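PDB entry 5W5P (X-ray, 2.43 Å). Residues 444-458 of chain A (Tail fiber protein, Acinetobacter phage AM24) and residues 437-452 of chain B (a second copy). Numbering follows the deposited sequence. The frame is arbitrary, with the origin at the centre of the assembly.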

# COMPACT_ATOMS: atom_id res chain seq x y z
N LYS A 444 1.07 25.43 -6.19
CA LYS A 444 2.24 24.71 -6.65
C LYS A 444 3.28 24.71 -5.54
O LYS A 444 3.65 25.78 -5.04
CB LYS A 444 2.81 25.33 -7.93
CG LYS A 444 4.13 24.71 -8.39
CD LYS A 444 4.81 25.54 -9.48
CE LYS A 444 4.37 25.11 -10.87
NZ LYS A 444 4.86 23.74 -11.21
N LEU A 445 3.73 23.52 -5.13
CA LEU A 445 4.73 23.42 -4.07
C LEU A 445 6.00 24.17 -4.47
O LEU A 445 6.39 24.17 -5.63
CB LEU A 445 5.04 21.95 -3.79
CG LEU A 445 5.59 21.60 -2.40
CD1 LEU A 445 4.63 22.03 -1.31
CD2 LEU A 445 5.91 20.11 -2.29
N HIS A 446 6.64 24.80 -3.48
CA HIS A 446 7.79 25.65 -3.77
C HIS A 446 8.95 24.86 -4.35
O HIS A 446 9.78 25.42 -5.08
CB HIS A 446 8.25 26.40 -2.50
CG HIS A 446 8.95 25.53 -1.50
ND1 HIS A 446 10.28 25.20 -1.60
CD2 HIS A 446 8.50 24.95 -0.36
CE1 HIS A 446 10.62 24.45 -0.58
NE2 HIS A 446 9.56 24.28 0.19
N THR A 447 9.02 23.56 -4.05
CA THR A 447 10.09 22.72 -4.58
C THR A 447 10.03 22.64 -6.11
O THR A 447 11.07 22.65 -6.77
CB THR A 447 10.00 21.32 -3.98
OG1 THR A 447 8.68 20.81 -4.19
CG2 THR A 447 10.29 21.36 -2.49
N GLU A 448 8.82 22.57 -6.67
CA GLU A 448 8.67 22.53 -8.12
C GLU A 448 9.00 23.87 -8.77
O GLU A 448 9.19 23.93 -9.99
CB GLU A 448 7.25 22.09 -8.48
CG GLU A 448 6.89 20.71 -7.91
CD GLU A 448 5.62 20.12 -8.49
OE1 GLU A 448 4.81 20.86 -9.09
OE2 GLU A 448 5.43 18.89 -8.35
N ALA A 449 9.07 24.95 -7.99
CA ALA A 449 9.55 26.23 -8.47
C ALA A 449 11.04 26.40 -8.24
O ALA A 449 11.55 27.52 -8.32
CB ALA A 449 8.77 27.38 -7.82
N ARG A 450 11.75 25.31 -7.94
CA ARG A 450 13.20 25.32 -7.74
C ARG A 450 13.60 26.23 -6.58
O ARG A 450 14.67 26.84 -6.60
CB ARG A 450 13.94 25.73 -9.03
CG ARG A 450 13.80 24.71 -10.15
CD ARG A 450 13.99 25.35 -11.51
NE ARG A 450 13.51 24.49 -12.58
CZ ARG A 450 14.26 24.07 -13.60
NH1 ARG A 450 15.53 24.43 -13.70
NH2 ARG A 450 13.73 23.28 -14.52
N VAL A 451 12.74 26.32 -5.57
CA VAL A 451 13.02 27.07 -4.34
C VAL A 451 13.42 26.08 -3.26
O VAL A 451 12.73 25.07 -3.05
CB VAL A 451 11.80 27.90 -3.91
CG1 VAL A 451 12.05 28.55 -2.56
CG2 VAL A 451 11.47 28.95 -4.97
N THR A 452 14.53 26.35 -2.58
CA THR A 452 15.03 25.48 -1.52
C THR A 452 15.37 26.31 -0.29
O THR A 452 15.78 27.47 -0.39
CB THR A 452 16.26 24.67 -1.97
OG1 THR A 452 16.76 23.88 -0.89
CG2 THR A 452 17.37 25.60 -2.47
N PHE A 453 15.18 25.70 0.88
CA PHE A 453 15.37 26.37 2.16
C PHE A 453 16.58 25.79 2.88
O PHE A 453 16.86 24.59 2.79
CB PHE A 453 14.12 26.25 3.04
CG PHE A 453 12.98 27.08 2.58
CD1 PHE A 453 12.22 26.69 1.49
CD2 PHE A 453 12.66 28.27 3.22
CE1 PHE A 453 11.16 27.47 1.05
CE2 PHE A 453 11.60 29.05 2.79
CZ PHE A 453 10.85 28.65 1.70
N ASP A 454 17.29 26.66 3.59
CA ASP A 454 18.45 26.26 4.38
C ASP A 454 18.42 27.01 5.70
O ASP A 454 17.66 27.96 5.88
CB ASP A 454 19.76 26.52 3.63
CG ASP A 454 20.79 25.45 3.88
OD1 ASP A 454 20.84 24.92 5.02
OD2 ASP A 454 21.56 25.13 2.95
N LEU A 455 19.27 26.57 6.62
CA LEU A 455 19.25 27.12 7.97
C LEU A 455 20.52 26.72 8.70
O LEU A 455 21.14 25.70 8.38
CB LEU A 455 18.00 26.67 8.74
CG LEU A 455 17.95 25.27 9.35
CD1 LEU A 455 16.82 25.17 10.37
CD2 LEU A 455 17.78 24.22 8.27
N SER A 456 20.91 27.54 9.67
CA SER A 456 22.07 27.25 10.49
C SER A 456 22.02 28.10 11.75
O SER A 456 21.38 29.16 11.78
CB SER A 456 23.38 27.52 9.73
OG SER A 456 23.87 28.82 10.01
N ARG A 457 22.68 27.62 12.80
CA ARG A 457 22.89 28.39 14.02
C ARG A 457 24.39 28.52 14.23
O ARG A 457 25.12 27.52 14.20
CB ARG A 457 22.22 27.73 15.23
CG ARG A 457 20.71 28.00 15.32
CD ARG A 457 20.05 27.26 16.49
NE ARG A 457 20.19 25.81 16.41
CZ ARG A 457 19.34 24.93 16.93
NH1 ARG A 457 18.26 25.34 17.58
NH2 ARG A 457 19.57 23.63 16.81
N LYS A 458 24.86 29.75 14.43
CA LYS A 458 26.27 30.04 14.63
C LYS A 458 26.42 31.11 15.70
O LYS A 458 25.66 32.08 15.73
CB LYS A 458 26.95 30.49 13.33
CG LYS A 458 28.47 30.60 13.43
CD LYS A 458 29.13 30.73 12.08
CE LYS A 458 30.57 30.23 12.13
NZ LYS A 458 30.60 28.74 12.05
N ALA B 437 21.95 14.85 2.72
CA ALA B 437 20.93 15.20 1.73
C ALA B 437 21.47 16.17 0.69
O ALA B 437 21.06 16.11 -0.48
CB ALA B 437 19.71 15.80 2.43
N ARG B 438 22.39 17.05 1.08
CA ARG B 438 22.84 18.11 0.18
C ARG B 438 23.49 17.54 -1.08
O ARG B 438 23.35 18.13 -2.16
CB ARG B 438 23.82 19.03 0.91
CG ARG B 438 24.14 20.31 0.16
CD ARG B 438 25.12 21.18 0.93
NE ARG B 438 24.56 21.71 2.16
CZ ARG B 438 23.74 22.75 2.21
NH1 ARG B 438 23.38 23.36 1.09
NH2 ARG B 438 23.26 23.18 3.38
N ARG B 439 24.17 16.40 -0.96
CA ARG B 439 24.84 15.76 -2.09
C ARG B 439 23.89 15.39 -3.22
O ARG B 439 24.32 15.25 -4.37
CB ARG B 439 25.59 14.53 -1.55
CG ARG B 439 25.82 13.39 -2.52
CD ARG B 439 26.31 12.16 -1.78
NE ARG B 439 27.34 12.49 -0.79
CZ ARG B 439 27.74 11.67 0.18
NH1 ARG B 439 27.22 10.45 0.29
NH2 ARG B 439 28.67 12.06 1.03
N HIS B 440 22.59 15.26 -2.93
CA HIS B 440 21.62 14.92 -3.95
C HIS B 440 21.23 16.10 -4.82
O HIS B 440 20.53 15.90 -5.83
CB HIS B 440 20.37 14.31 -3.31
CG HIS B 440 20.64 13.03 -2.57
ND1 HIS B 440 21.37 12.99 -1.40
CD2 HIS B 440 20.30 11.75 -2.86
CE1 HIS B 440 21.47 11.73 -1.00
NE2 HIS B 440 20.82 10.96 -1.86
N GLN B 441 21.66 17.31 -4.47
CA GLN B 441 21.31 18.54 -5.19
C GLN B 441 19.80 18.71 -5.32
O GLN B 441 19.28 19.09 -6.37
CB GLN B 441 21.97 18.60 -6.57
CG GLN B 441 23.40 18.11 -6.62
CD GLN B 441 24.32 18.92 -5.73
OE1 GLN B 441 24.16 20.14 -5.61
NE2 GLN B 441 25.28 18.25 -5.11
N ALA B 442 19.08 18.41 -4.24
CA ALA B 442 17.63 18.48 -4.31
C ALA B 442 17.10 19.57 -3.38
O ALA B 442 17.72 19.89 -2.36
CB ALA B 442 16.99 17.14 -3.92
N PRO B 443 15.96 20.18 -3.72
CA PRO B 443 15.37 21.17 -2.81
C PRO B 443 15.04 20.56 -1.46
O PRO B 443 14.73 19.37 -1.35
CB PRO B 443 14.10 21.62 -3.55
CG PRO B 443 14.36 21.30 -4.99
CD PRO B 443 15.20 20.05 -4.98
N LYS B 444 15.12 21.39 -0.43
CA LYS B 444 14.73 21.02 0.93
C LYS B 444 13.41 21.70 1.25
O LYS B 444 13.29 22.92 1.13
CB LYS B 444 15.81 21.42 1.94
CG LYS B 444 15.42 21.19 3.40
CD LYS B 444 16.38 21.86 4.37
CE LYS B 444 17.52 20.93 4.76
NZ LYS B 444 17.03 19.78 5.59
N LEU B 445 12.41 20.90 1.64
CA LEU B 445 11.10 21.45 1.98
C LEU B 445 11.23 22.45 3.13
O LEU B 445 12.03 22.27 4.04
CB LEU B 445 10.14 20.33 2.36
CG LEU B 445 8.63 20.60 2.20
CD1 LEU B 445 8.30 20.95 0.76
CD2 LEU B 445 7.81 19.40 2.67
N HIS B 446 10.42 23.52 3.07
CA HIS B 446 10.55 24.60 4.05
C HIS B 446 10.24 24.13 5.46
O HIS B 446 10.74 24.71 6.43
CB HIS B 446 9.64 25.78 3.67
CG HIS B 446 8.19 25.53 3.92
ND1 HIS B 446 7.60 25.67 5.16
CD2 HIS B 446 7.19 25.18 3.07
CE1 HIS B 446 6.31 25.40 5.07
NE2 HIS B 446 6.04 25.10 3.81
N THR B 447 9.43 23.08 5.59
CA THR B 447 9.10 22.54 6.91
C THR B 447 10.35 22.03 7.63
O THR B 447 10.48 22.21 8.85
CB THR B 447 8.07 21.43 6.78
OG1 THR B 447 8.55 20.45 5.85
CG2 THR B 447 6.75 21.99 6.27
N GLU B 448 11.26 21.38 6.90
CA GLU B 448 12.49 20.89 7.50
C GLU B 448 13.44 22.02 7.88
O GLU B 448 14.39 21.80 8.64
CB GLU B 448 13.17 19.90 6.55
CG GLU B 448 12.27 18.70 6.20
CD GLU B 448 13.02 17.57 5.51
OE1 GLU B 448 14.13 17.79 5.00
OE2 GLU B 448 12.47 16.45 5.49
N ALA B 449 13.22 23.23 7.35
CA ALA B 449 13.95 24.41 7.78
C ALA B 449 13.24 25.14 8.90
O ALA B 449 13.56 26.30 9.18
CB ALA B 449 14.19 25.35 6.60
N ARG B 450 12.26 24.50 9.55
CA ARG B 450 11.53 25.07 10.68
C ARG B 450 10.79 26.35 10.28
O ARG B 450 10.63 27.26 11.09
CB ARG B 450 12.46 25.33 11.87
CG ARG B 450 13.02 24.05 12.49
CD ARG B 450 14.32 24.31 13.22
NE ARG B 450 15.04 23.07 13.50
CZ ARG B 450 15.40 22.67 14.71
NH1 ARG B 450 15.13 23.41 15.77
NH2 ARG B 450 16.04 21.52 14.86
N VAL B 451 10.34 26.42 9.03
CA VAL B 451 9.53 27.52 8.53
C VAL B 451 8.08 27.08 8.50
O VAL B 451 7.77 25.99 7.99
CB VAL B 451 10.00 27.97 7.13
CG1 VAL B 451 9.06 29.01 6.56
CG2 VAL B 451 11.44 28.50 7.19
N THR B 452 7.19 27.90 9.06
CA THR B 452 5.77 27.59 9.10
C THR B 452 4.96 28.80 8.63
O THR B 452 5.35 29.95 8.84
CB THR B 452 5.32 27.17 10.52
OG1 THR B 452 3.90 26.94 10.53
CG2 THR B 452 5.66 28.24 11.55
O HOH W 1 21.81 25.39 0.23
O HOH W 2 17.07 22.33 18.29

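What is the strongest polar link between the two copies? It is the salt bridge between Asp A454 and Arg B438, in which Arg B438 NH2 donates to Asp A454 OD2 at 2.6 Å. The carboxylate oxygen lies at the edge of the guanidinium, near its plane, where the N-H groups point; Arg B438 NH1 adds a weak bond to Asp A454 OD2 at 3.1 Å. Water 1 accepts from Arg B438 NH1 at 2.7 Å and lies 2.7 Å from Asp A454 OD2, bridging the pair. The other oxygen, Asp A454 OD1, takes the backbone N of Leu A455 at 2.8 Å.

How does the backbone of chain B join in? Lys B444 uses both its amide and its carbonyl. Its N donates to Thr A452 OG1 at 3.0 Å, nearly straight, while its O receives a weak bond from Phe A453 N at 3.4 Å. Two residues on, His B446 N donates to His A446 NE2 at 3.1 Å. As His A446 ND1 donates to Val A451 O at 2.8 Å, NE2 is left free to accept, and the ring ties its own loop to the neighbouring chain.

What does Phe A453 pack against? His B446 CB sits over one face, 3.4 Å from the centroid of the Phe A453 ring and only 11° off its normal, a CH-pi contact. The imidazole of His B446 also turns its edge toward that ring. Phe A453 CB meets Ala B449 CB at 3.7 Å, and Leu A455 CD2 reaches the same methyl, Ala B449 CB, at 4.1 Å.

Do any groups meet less favourably? Arg A457 NH1 and Arg B450 NH1 approach to 4.1 Å despite their like charges. Water 2 accepts from Arg A457 NH2 at 3.2 Å and, weakly, from Arg B450 NH1 at 3.4 Å, giving the two guanidinium groups a shared acceptor.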